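Local coordinates for protein predicted metal-dependent phosphohydrolase (Magnetospirillum magnetotacticum MS-1, PDB 3KH1) that probably hydrolyses 5'-deoxynucleotides as a metal-dependent phosphohydrolase of the HD-domain family, at residues 28-33 / 146-151; 22-27 / 40-45. All blocks are in the same frame, centred on the assembly; numbering follows the deposited sequence.

Interaction 1. Residues 28-33 / 146-151; sequences RQTLLT and LLHNFE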
loop_
_atom_site.group_PDB
_atom_site.type_symbol
_atom_site.label_atom_id
_atom_site.label_comp_id
_atom_site.label_asym_id
_atom_site.label_seq_id
_atom_site.Cartn_x
_atom_site.Cartn_y
_atom_site.Cartn_z
ATOM N N ARG A 28 -4.291 -2.277 13.780
ATOM C CA ARG A 28 -4.812 -1.019 14.277
ATOM C C ARG A 28 -6.141 -1.257 14.996
ATOM O O ARG A 28 -6.704 -2.356 14.955
ATOM C CB ARG A 28 -5.052 -0.089 13.088
ATOM C CG ARG A 28 -3.778 0.301 12.391
ATOM C CD ARG A 28 -3.958 0.944 11.044
ATOM N NE ARG A 28 -4.923 2.008 11.075
ATOM C CZ ARG A 28 -4.777 3.253 11.444
ATOM N NH1 ARG A 28 -3.579 3.731 11.675
ATOM N NH2 ARG A 28 -5.860 4.067 11.442
ATOM N N GLN A 29 -6.699 -0.211 15.606
ATOM C CA GLN A 29 -8.064 -0.299 16.166
ATOM C C GLN A 29 -9.172 0.067 15.182
ATOM O O GLN A 29 -10.340 -0.284 15.406
ATOM C CB GLN A 29 -8.192 0.584 17.410
ATOM C CG GLN A 29 -7.376 0.064 18.541
ATOM C CD GLN A 29 -7.811 -1.337 18.930
ATOM O OE1 GLN A 29 -8.972 -1.549 19.325
ATOM N NE2 GLN A 29 -6.886 -2.308 18.828
ATOM N N THR A 30 -8.835 0.728 14.087
ATOM C CA THR A 30 -9.747 0.993 12.994
ATOM C C THR A 30 -10.264 -0.301 12.452
ATOM O O THR A 30 -9.511 -1.207 12.250
ATOM C CB THR A 30 -8.988 1.756 11.870
ATOM O OG1 THR A 30 -8.327 2.935 12.414
ATOM C CG2 THR A 30 -9.900 2.059 10.694
ATOM N N LEU A 31 -11.567 -0.380 12.245
ATOM C CA LEU A 31 -12.182 -1.535 11.600
ATOM C C LEU A 31 -12.319 -1.304 10.117
ATOM O O LEU A 31 -12.481 -0.184 9.662
ATOM C CB LEU A 31 -13.556 -1.846 12.190
ATOM C CG LEU A 31 -13.629 -2.047 13.707
ATOM C CD1 LEU A 31 -15.082 -2.357 14.142
ATOM C CD2 LEU A 31 -12.687 -3.143 14.146
ATOM N N LEU A 32 -12.250 -2.383 9.355
ATOM C CA LEU A 32 -12.772 -2.313 7.988
ATOM C C LEU A 32 -14.215 -1.773 8.020
ATOM O O LEU A 32 -14.940 -1.897 8.994
ATOM C CB LEU A 32 -12.746 -3.697 7.332
ATOM C CG LEU A 32 -11.419 -4.116 6.672
ATOM C CD1 LEU A 32 -10.176 -3.815 7.411
ATOM C CD2 LEU A 32 -11.520 -5.503 6.066
ATOM N N THR A 33 -14.621 -1.214 6.883
ATOM C CA THR A 33 -15.927 -0.535 6.780
ATOM C C THR A 33 -17.126 -1.430 7.033
ATOM O O THR A 33 -18.197 -0.915 7.413
ATOM C CB THR A 33 -16.065 0.228 5.443
ATOM O OG1 THR A 33 -15.942 -0.730 4.380
ATOM C CG2 THR A 33 -15.071 1.350 5.307
ATOM N N LEU A 146 -11.720 8.514 10.360
ATOM C CA LEU A 146 -13.039 9.154 10.498
ATOM C C LEU A 146 -14.041 8.563 9.523
ATOM O O LEU A 146 -15.188 8.230 9.879
ATOM C CB LEU A 146 -12.948 10.665 10.338
ATOM C CG LEU A 146 -11.984 11.387 11.268
ATOM C CD1 LEU A 146 -11.992 12.910 10.958
ATOM C CD2 LEU A 146 -12.241 11.119 12.729
ATOM N N LEU A 147 -13.589 8.395 8.281
ATOM C CA LEU A 147 -14.401 7.714 7.274
ATOM C C LEU A 147 -14.823 6.349 7.745
ATOM O O LEU A 147 -15.999 5.956 7.610
ATOM C CB LEU A 147 -13.646 7.602 5.949
ATOM C CG LEU A 147 -13.208 8.893 5.232
ATOM C CD1 LEU A 147 -12.430 8.581 3.956
ATOM C CD2 LEU A 147 -14.363 9.764 4.877
ATOM N N HIS A 148 -13.881 5.608 8.299
ATOM C CA HIS A 148 -14.195 4.229 8.730
ATOM C C HIS A 148 -15.100 4.191 9.951
ATOM O O HIS A 148 -16.047 3.402 9.978
ATOM C CB HIS A 148 -12.916 3.455 8.989
ATOM C CG HIS A 148 -12.292 2.920 7.739
ATOM N ND1 HIS A 148 -11.993 1.602 7.595
ATOM C CD2 HIS A 148 -11.952 3.524 6.563
ATOM C CE1 HIS A 148 -11.522 1.403 6.374
ATOM N NE2 HIS A 148 -11.493 2.546 5.717
ATOM N N ASN A 149 -14.897 5.093 10.917
ATOM C CA ASN A 149 -15.754 5.132 12.061
ATOM C C ASN A 149 -17.173 5.494 11.647
ATOM O O ASN A 149 -18.153 4.993 12.197
ATOM C CB ASN A 149 -15.233 6.128 13.109
ATOM C CG ASN A 149 -14.659 5.475 14.321
ATOM O OD1 ASN A 149 -15.280 4.632 14.960
ATOM N ND2 ASN A 149 -13.487 5.951 14.712
ATOM N N PHE A 150 -17.323 6.339 10.635
ATOM C CA PHE A 150 -18.674 6.695 10.182
ATOM C C PHE A 150 -19.344 5.444 9.576
ATOM O O PHE A 150 -20.491 5.124 9.875
ATOM C CB PHE A 150 -18.626 7.838 9.182
ATOM C CG PHE A 150 -19.966 8.433 8.893
ATOM C CD1 PHE A 150 -20.446 9.465 9.679
ATOM C CD2 PHE A 150 -20.732 7.977 7.850
ATOM C CE1 PHE A 150 -21.674 10.006 9.438
ATOM C CE2 PHE A 150 -22.007 8.508 7.601
ATOM C CZ PHE A 150 -22.460 9.544 8.384
ATOM N N GLU A 151 -18.617 4.713 8.751
ATOM C CA GLU A 151 -19.150 3.511 8.127
ATOM C C GLU A 151 -19.517 2.413 9.111
ATOM O O GLU A 151 -20.459 1.675 8.889
ATOM C CB GLU A 151 -18.199 2.947 7.089
ATOM C CG GLU A 151 -17.990 3.866 5.848
ATOM C CD GLU A 151 -19.263 4.309 5.156
ATOM O OE1 GLU A 151 -19.947 3.396 4.658
ATOM O OE2 GLU A 151 -19.555 5.543 5.165
#

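Interaction 2. Residues 22-27 / 40-45; sequences KLKTIL and NDAEHS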
loop_
_atom_site.group_PDB
_atom_site.type_symbol
_atom_site.label_atom_id
_atom_site.label_comp_id
_atom_site.label_asym_id
_atom_site.label_seq_id
_atom_site.Cartn_x
_atom_site.Cartn_y
_atom_site.Cartn_z
ATOM N N LYS A 22 6.373 -7.960 7.184
ATOM C CA LYS A 22 5.905 -8.016 8.561
ATOM C C LYS A 22 4.952 -6.892 8.931
ATOM O O LYS A 22 4.214 -7.007 9.912
ATOM C CB LYS A 22 7.099 -8.018 9.490
ATOM C CG LYS A 22 7.963 -9.268 9.369
ATOM C CD LYS A 22 9.189 -9.161 10.317
ATOM C CE LYS A 22 10.135 -10.337 10.248
ATOM N NZ LYS A 22 11.314 -10.103 11.188
ATOM N N LEU A 23 4.911 -5.815 8.156
ATOM C CA LEU A 23 3.974 -4.716 8.474
ATOM C C LEU A 23 2.532 -5.199 8.400
ATOM O O LEU A 23 1.626 -4.655 9.036
ATOM C CB LEU A 23 4.222 -3.521 7.557
ATOM C CG LEU A 23 3.433 -2.260 7.916
ATOM C CD1 LEU A 23 3.872 -1.775 9.308
ATOM C CD2 LEU A 23 3.627 -1.229 6.859
ATOM N N LYS A 24 2.311 -6.220 7.586
ATOM C CA LYS A 24 0.983 -6.792 7.360
ATOM C C LYS A 24 0.388 -7.410 8.621
ATOM O O LYS A 24 -0.837 -7.548 8.672
ATOM C CB LYS A 24 1.067 -7.841 6.234
ATOM C CG LYS A 24 1.464 -7.210 4.870
ATOM C CD LYS A 24 1.866 -8.247 3.837
ATOM C CE LYS A 24 2.473 -7.600 2.601
ATOM N NZ LYS A 24 2.988 -8.628 1.616
ATOM N N THR A 25 1.215 -7.700 9.608
ATOM C CA THR A 25 0.812 -8.352 10.831
ATOM C C THR A 25 0.535 -7.369 11.972
ATOM O O THR A 25 0.151 -7.789 13.049
ATOM C CB THR A 25 1.942 -9.385 11.334
ATOM O OG1 THR A 25 3.076 -8.662 11.791
ATOM C CG2 THR A 25 2.377 -10.279 10.284
ATOM N N ILE A 26 0.739 -6.072 11.746
ATOM C CA ILE A 26 0.559 -5.040 12.795
ATOM C C ILE A 26 -0.849 -4.496 12.678
ATOM O O ILE A 26 -1.246 -3.915 11.641
ATOM C CB ILE A 26 1.580 -3.920 12.683
ATOM C CG1 ILE A 26 3.017 -4.446 12.675
ATOM C CG2 ILE A 26 1.374 -2.879 13.824
ATOM C CD1 ILE A 26 3.415 -5.226 13.930
ATOM N N LEU A 27 -1.639 -4.688 13.712
ATOM C CA LEU A 27 -3.078 -4.332 13.697
ATOM C C LEU A 27 -3.402 -3.015 14.397
ATOM O O LEU A 27 -2.860 -2.681 15.451
ATOM C CB LEU A 27 -3.905 -5.443 14.335
ATOM C CG LEU A 27 -3.704 -6.801 13.623
ATOM C CD1 LEU A 27 -4.477 -7.920 14.216
ATOM C CD2 LEU A 27 -3.968 -6.675 12.086
ATOM N N ASN A 40 -5.030 -3.708 9.184
ATOM C CA ASN A 40 -3.621 -3.796 9.424
ATOM C C ASN A 40 -2.857 -2.587 8.868
ATOM O O ASN A 40 -3.364 -1.817 8.047
ATOM C CB ASN A 40 -3.034 -5.164 9.005
ATOM C CG ASN A 40 -2.845 -5.313 7.517
ATOM O OD1 ASN A 40 -2.115 -4.523 6.869
ATOM N ND2 ASN A 40 -3.424 -6.376 6.941
ATOM N N ASP A 41 -1.609 -2.401 9.303
ATOM C CA ASP A 41 -0.854 -1.226 8.914
ATOM C C ASP A 41 -0.558 -1.193 7.418
ATOM O O ASP A 41 -0.474 -0.110 6.846
ATOM C CB ASP A 41 0.483 -1.141 9.669
ATOM C CG ASP A 41 0.380 -0.495 11.010
ATOM O OD1 ASP A 41 -0.718 -0.119 11.463
ATOM O OD2 ASP A 41 1.478 -0.346 11.611
ATOM N N ALA A 42 -0.285 -2.342 6.800
ATOM C CA ALA A 42 0.055 -2.359 5.362
ATOM C C ALA A 42 -1.159 -1.942 4.553
ATOM O O ALA A 42 -1.054 -1.106 3.659
ATOM C CB ALA A 42 0.563 -3.750 4.933
ATOM N N GLU A 43 -2.325 -2.516 4.837
ATOM C CA GLU A 43 -3.513 -2.162 4.040
ATOM C C GLU A 43 -3.964 -0.730 4.358
ATOM O O GLU A 43 -4.463 -0.058 3.475
ATOM C CB GLU A 43 -4.591 -3.147 4.180
ATOM C CG GLU A 43 -5.132 -3.183 5.481
ATOM C CD GLU A 43 -6.004 -4.513 5.804
ATOM O OE1 GLU A 43 -6.183 -5.460 5.004
ATOM O OE2 GLU A 43 -6.443 -4.538 6.901
ATOM N N HIS A 44 -3.678 -0.223 5.565
ATOM C CA HIS A 44 -3.935 1.188 5.899
ATOM C C HIS A 44 -3.076 2.095 5.039
ATOM O O HIS A 44 -3.606 3.052 4.446
ATOM C CB HIS A 44 -3.661 1.444 7.392
ATOM C CG HIS A 44 -3.874 2.861 7.808
ATOM N ND1 HIS A 44 -5.138 3.374 8.050
ATOM C CD2 HIS A 44 -3.012 3.903 7.942
ATOM C CE1 HIS A 44 -5.020 4.646 8.400
ATOM N NE2 HIS A 44 -3.757 5.001 8.293
ATOM N N SER A 45 -1.771 1.792 4.941
ATOM C CA SER A 45 -0.878 2.609 4.138
ATOM C C SER A 45 -1.281 2.515 2.646
ATOM O O SER A 45 -1.194 3.529 1.940
ATOM C CB SER A 45 0.577 2.234 4.366
ATOM O OG SER A 45 1.014 2.765 5.614
#

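Interaction 1. Residues 28-33 / 146-151
His148 reaches from its helix to the chain at Leu31, where ND1 donates to Leu31 O over 2.8 Å in a nearly straight bond (171° at the hydrogen). The acceptor lies in the imidazole plane, so the ring meets the carbonyl edge-on, while ND1 stands tilted 18° from the carbonyl plane. CG of His148 sits anti to its own carbonyl carbon and beside the backbone N (chi1 -81°), which brings it to 3.7 Å from Leu31 O. One face of that ring carries Thr33: CG2 stands over the centre, 3.7 Å from the ring centroid, in a CH-pi contact. The in-plane bond and the methyl on the face together probably limit how the imidazole can turn or rock. Thr30 meets the histidine at about a right angle, its CG2 3.7 Å from His148 CB. One turn further along the helix, Glu151 lies against Thr33, CB to CB at 3.8 Å, with Glu151 CG near the threonine methyl. The hydroxyl of Thr33 is taken up across the dimer interface, where OG1 is hydrogen-bonded to Asp21 of the second subunit. The contact thus ties the short strand 30-31 and the turn after it to the C-terminal end of helix 132-151. Strand 38-40 flanks the strand through Glu39, His47 of helix 41-54 meets the His148 ring, and Val18 of the second subunit packs on Glu151.

Interaction 2. Residues 22-27 / 40-45
Asp41 N donates to Ile26 O over 2.8 Å, the one hydrogen bond across this contact, placing the first turn of helix 41-54 against the residue after the 3-10 segment 22-25. Just before Asp41, Asn40 is the N-cap. Its CG lies between the backbone N and the carbonyl carbon (chi1 77°), and OD1 accepts from Glu43 N at 2.9 Å, the donor above the amide plane. Asn40 N donates to Glu43 OE2 at 2.8 Å, completing a capping box. Lys24 O comes within 3.2 Å of Asn40 CG, and Leu27 CD2 rests 3.6 Å from Asn40 CB. Asn40 ND2 is hydrogen-bonded to Glu43 OE1 of the second subunit. An alanine in place of Asn40 would probably leave Glu43 N without its capping acceptor and that OE1 without its amide donor. Leu23 has CG anti to its backbone N (chi1 -172°), which brings CG to 3.6 Å from Asp41 CB; CD1 meets that CB at 3.5 Å, the side chains crossing at about a right angle. Ile26 CG2 approaches Asp41 OD2, while Lys24 CG lies 3.6 Å from Ala42 CB. Ile80 and Glu79 of helix 79-82 touch Leu23 and Ile26, and Trp46 of the second subunit also packs on Leu23.

In the fold
Interactions 1 and 2 lie with their centres 15 Å apart and interleave along the chain, 22-27 running straight into 28-33. Arg28 is the main bridge: its NH2 lies 3.2 Å from His44 CE1 and its CG 3.2 Å from Asp41 OD1. A second touch joins Leu32 CD1 to Glu43 OE2. The bound calcium ion belongs to the side of interaction 1, about 3 Å from the side chain of Thr30, whereas that of Asp41 in interaction 2 stays about 11 Å from it. His44, whose NE2 is hydrogen-bonded to Asp141 OD1, probably belongs with His75, Asp76 and Asp141 to the HD metal-binding set of this family. Both contacts also meet the second subunit.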